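Rev protein (Borrelia burgdorferi, PDB 5EQZ) is a plasmid-encoded, largely helical protein of the Borrelia Rev family whose molecular function is not established. Local coordinates at residues E87-K92 against K98-S103. Residues are numbered along the deposited sequence; the frame is centred on the assembly and turned at random.
Sequences ENITDK and KRKIWS
Ile-89 reaches across to the helix of Lys-98 to Ser-103 with a single methyl, CD1, which settles against two neighbouring side chains. It meets CG1 of Ile-101 at 3.7 Å and, roughly at right angles to that approach, the aliphatic root of Lys-100, CD1 lying 3.7 Å from CG and 3.9 Å from CB. The two isoleucines run at a slant to each other, so they meet at one point rather than along their lengths. In Ile-89 the CG1 branch stands anti to the carbonyl carbon (chi1 -66°), and a nearly straight chi2 carries CD1 out to the helix. Lys-100 has CG anti to its N (chi1 -168°) but bends at chi2, 52°; its ammonium leads away to a salt bridge with Glu-104. Three residues on from Ile-89, CB of Lys-92 comes within 4.5 Å of CD1 of Ile-101, a looser touch. Near the turn, CG of Lys-98 packs 3.6 Å from the backbone O of Lys-92, while the extended chain beyond takes NZ to a hydrogen bond with Leu-115 O. The contact packs the turn after helix 55-88 against helix 95-107, and a hydrogen bond from Ser-97 OG to Asp-91 O spans the same connection. No hydrogen bond joins the two segments themselves: the side chains meet through apolar carbons, the lysines contributing methylenes while the charged ends of Lys-98 and Lys-100 are satisfied by other residues.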
loop_
_atom_site.group_PDB
_atom_site.type_symbol
_atom_site.label_atom_id
_atom_site.label_comp_id
_atom_site.label_asym_id
_atom_site.label_seq_id
_atom_site.Cartn_x
_atom_site.Cartn_y
_atom_site.Cartn_z
ATOM N N GLU A 87 -15.446 -8.664 6.418
ATOM C CA GLU A 87 -16.181 -8.774 7.677
ATOM C C GLU A 87 -17.672 -8.950 7.454
ATOM O O GLU A 87 -18.332 -9.675 8.211
ATOM C CB GLU A 87 -15.932 -7.542 8.543
ATOM C CG GLU A 87 -14.563 -7.491 9.176
ATOM C CD GLU A 87 -14.358 -6.226 9.971
ATOM O OE1 GLU A 87 -15.065 -5.229 9.697
ATOM O OE2 GLU A 87 -13.497 -6.234 10.873
ATOM N N ASN A 88 -18.225 -8.308 6.429
ATOM C CA ASN A 88 -19.668 -8.304 6.221
ATOM C C ASN A 88 -20.185 -9.480 5.402
ATOM O O ASN A 88 -21.401 -9.586 5.209
ATOM C CB ASN A 88 -20.100 -7.002 5.558
ATOM C CG ASN A 88 -19.991 -5.817 6.490
ATOM O OD1 ASN A 88 -20.262 -4.687 6.097
ATOM N ND2 ASN A 88 -19.611 -6.067 7.732
ATOM N N ILE A 89 -19.314 -10.355 4.900
ATOM C CA ILE A 89 -19.794 -11.568 4.246
ATOM C C ILE A 89 -20.540 -12.418 5.268
ATOM O O ILE A 89 -20.073 -12.619 6.395
ATOM C CB ILE A 89 -18.630 -12.335 3.603
ATOM C CG1 ILE A 89 -18.029 -11.526 2.447
ATOM C CG2 ILE A 89 -19.100 -13.711 3.135
ATOM C CD1 ILE A 89 -16.753 -12.105 1.896
ATOM N N THR A 90 -21.709 -12.913 4.881
ATOM C CA THR A 90 -22.646 -13.505 5.849
ATOM C C THR A 90 -22.480 -15.015 6.006
ATOM O O THR A 90 -22.147 -15.503 7.090
ATOM C CB THR A 90 -24.074 -13.152 5.441
ATOM O OG1 THR A 90 -24.176 -13.193 4.010
ATOM C CG2 THR A 90 -24.417 -11.768 5.924
ATOM N N ASP A 91 -22.751 -15.767 4.942
ATOM C CA ASP A 91 -22.628 -17.225 4.984
ATOM C C ASP A 91 -21.202 -17.605 4.587
ATOM O O ASP A 91 -20.938 -18.122 3.506
ATOM C CB ASP A 91 -23.662 -17.872 4.075
ATOM C CG ASP A 91 -25.090 -17.554 4.488
ATOM O OD1 ASP A 91 -25.397 -17.626 5.699
ATOM O OD2 ASP A 91 -25.904 -17.228 3.597
ATOM N N LYS A 92 -20.273 -17.328 5.505
ATOM C CA LYS A 92 -18.852 -17.351 5.165
ATOM C C LYS A 92 -18.347 -18.748 4.826
ATOM O O LYS A 92 -17.293 -18.869 4.194
ATOM C CB LYS A 92 -18.019 -16.773 6.311
ATOM C CG LYS A 92 -18.186 -15.273 6.531
ATOM C CD LYS A 92 -17.187 -14.778 7.567
ATOM C CE LYS A 92 -17.087 -13.248 7.619
ATOM N NZ LYS A 92 -18.397 -12.577 7.806
ATOM N N LYS A 98 -16.059 -18.181 0.533
ATOM C CA LYS A 98 -14.635 -18.443 0.727
ATOM C C LYS A 98 -13.794 -17.861 -0.402
ATOM O O LYS A 98 -12.762 -17.214 -0.154
ATOM C CB LYS A 98 -14.387 -19.945 0.848
ATOM C CG LYS A 98 -14.849 -20.575 2.146
ATOM C CD LYS A 98 -14.562 -22.078 2.052
ATOM C CE LYS A 98 -15.131 -22.850 3.196
ATOM N NZ LYS A 98 -14.877 -24.304 2.974
ATOM N N ARG A 99 -14.210 -18.086 -1.652
ATOM C CA ARG A 99 -13.470 -17.503 -2.771
ATOM C C ARG A 99 -13.509 -15.983 -2.726
ATOM O O ARG A 99 -12.528 -15.319 -3.096
ATOM C CB ARG A 99 -14.013 -18.007 -4.107
ATOM C CG ARG A 99 -13.904 -19.512 -4.282
ATOM C CD ARG A 99 -14.216 -19.970 -5.704
ATOM N NE ARG A 99 -15.644 -20.153 -5.937
ATOM C CZ ARG A 99 -16.236 -21.345 -5.956
ATOM N NH1 ARG A 99 -15.524 -22.448 -5.751
ATOM N NH2 ARG A 99 -17.538 -21.442 -6.172
ATOM N N LYS A 100 -14.617 -15.417 -2.235
ATOM C CA LYS A 100 -14.724 -13.965 -2.103
ATOM C C LYS A 100 -13.729 -13.425 -1.076
ATOM O O LYS A 100 -13.044 -12.431 -1.335
ATOM C CB LYS A 100 -16.152 -13.587 -1.714
ATOM C CG LYS A 100 -16.466 -12.102 -1.828
ATOM C CD LYS A 100 -16.106 -11.563 -3.185
ATOM C CE LYS A 100 -16.679 -10.176 -3.380
ATOM N NZ LYS A 100 -16.121 -9.544 -4.607
ATOM N N ILE A 101 -13.619 -14.071 0.091
ATOM C CA ILE A 101 -12.627 -13.660 1.088
ATOM C C ILE A 101 -11.231 -13.724 0.490
ATOM O O ILE A 101 -10.425 -12.791 0.621
ATOM C CB ILE A 101 -12.722 -14.545 2.347
ATOM C CG1 ILE A 101 -14.089 -14.401 3.011
ATOM C CG2 ILE A 101 -11.581 -14.194 3.332
ATOM C CD1 ILE A 101 -14.369 -15.460 4.060
ATOM N N TRP A 102 -10.926 -14.836 -0.175
ATOM C CA TRP A 102 -9.620 -15.017 -0.795
ATOM C C TRP A 102 -9.330 -13.916 -1.814
ATOM O O TRP A 102 -8.244 -13.318 -1.812
ATOM C CB TRP A 102 -9.567 -16.400 -1.440
ATOM C CG TRP A 102 -8.365 -16.621 -2.262
ATOM C CD1 TRP A 102 -7.126 -17.005 -1.828
ATOM C CD2 TRP A 102 -8.270 -16.475 -3.682
ATOM N NE1 TRP A 102 -6.265 -17.108 -2.896
ATOM C CE2 TRP A 102 -6.942 -16.788 -4.045
ATOM C CE3 TRP A 102 -9.178 -16.106 -4.683
ATOM C CZ2 TRP A 102 -6.501 -16.739 -5.371
ATOM C CZ3 TRP A 102 -8.740 -16.061 -5.992
ATOM C CH2 TRP A 102 -7.416 -16.377 -6.326
ATOM N N SER A 103 -10.295 -13.623 -2.687
ATOM C CA SER A 103 -10.034 -12.677 -3.768
ATOM C C SER A 103 -9.967 -11.241 -3.254
ATOM O O SER A 103 -9.177 -10.435 -3.764
ATOM C CB SER A 103 -11.096 -12.805 -4.855
ATOM O OG SER A 103 -12.316 -12.237 -4.428
#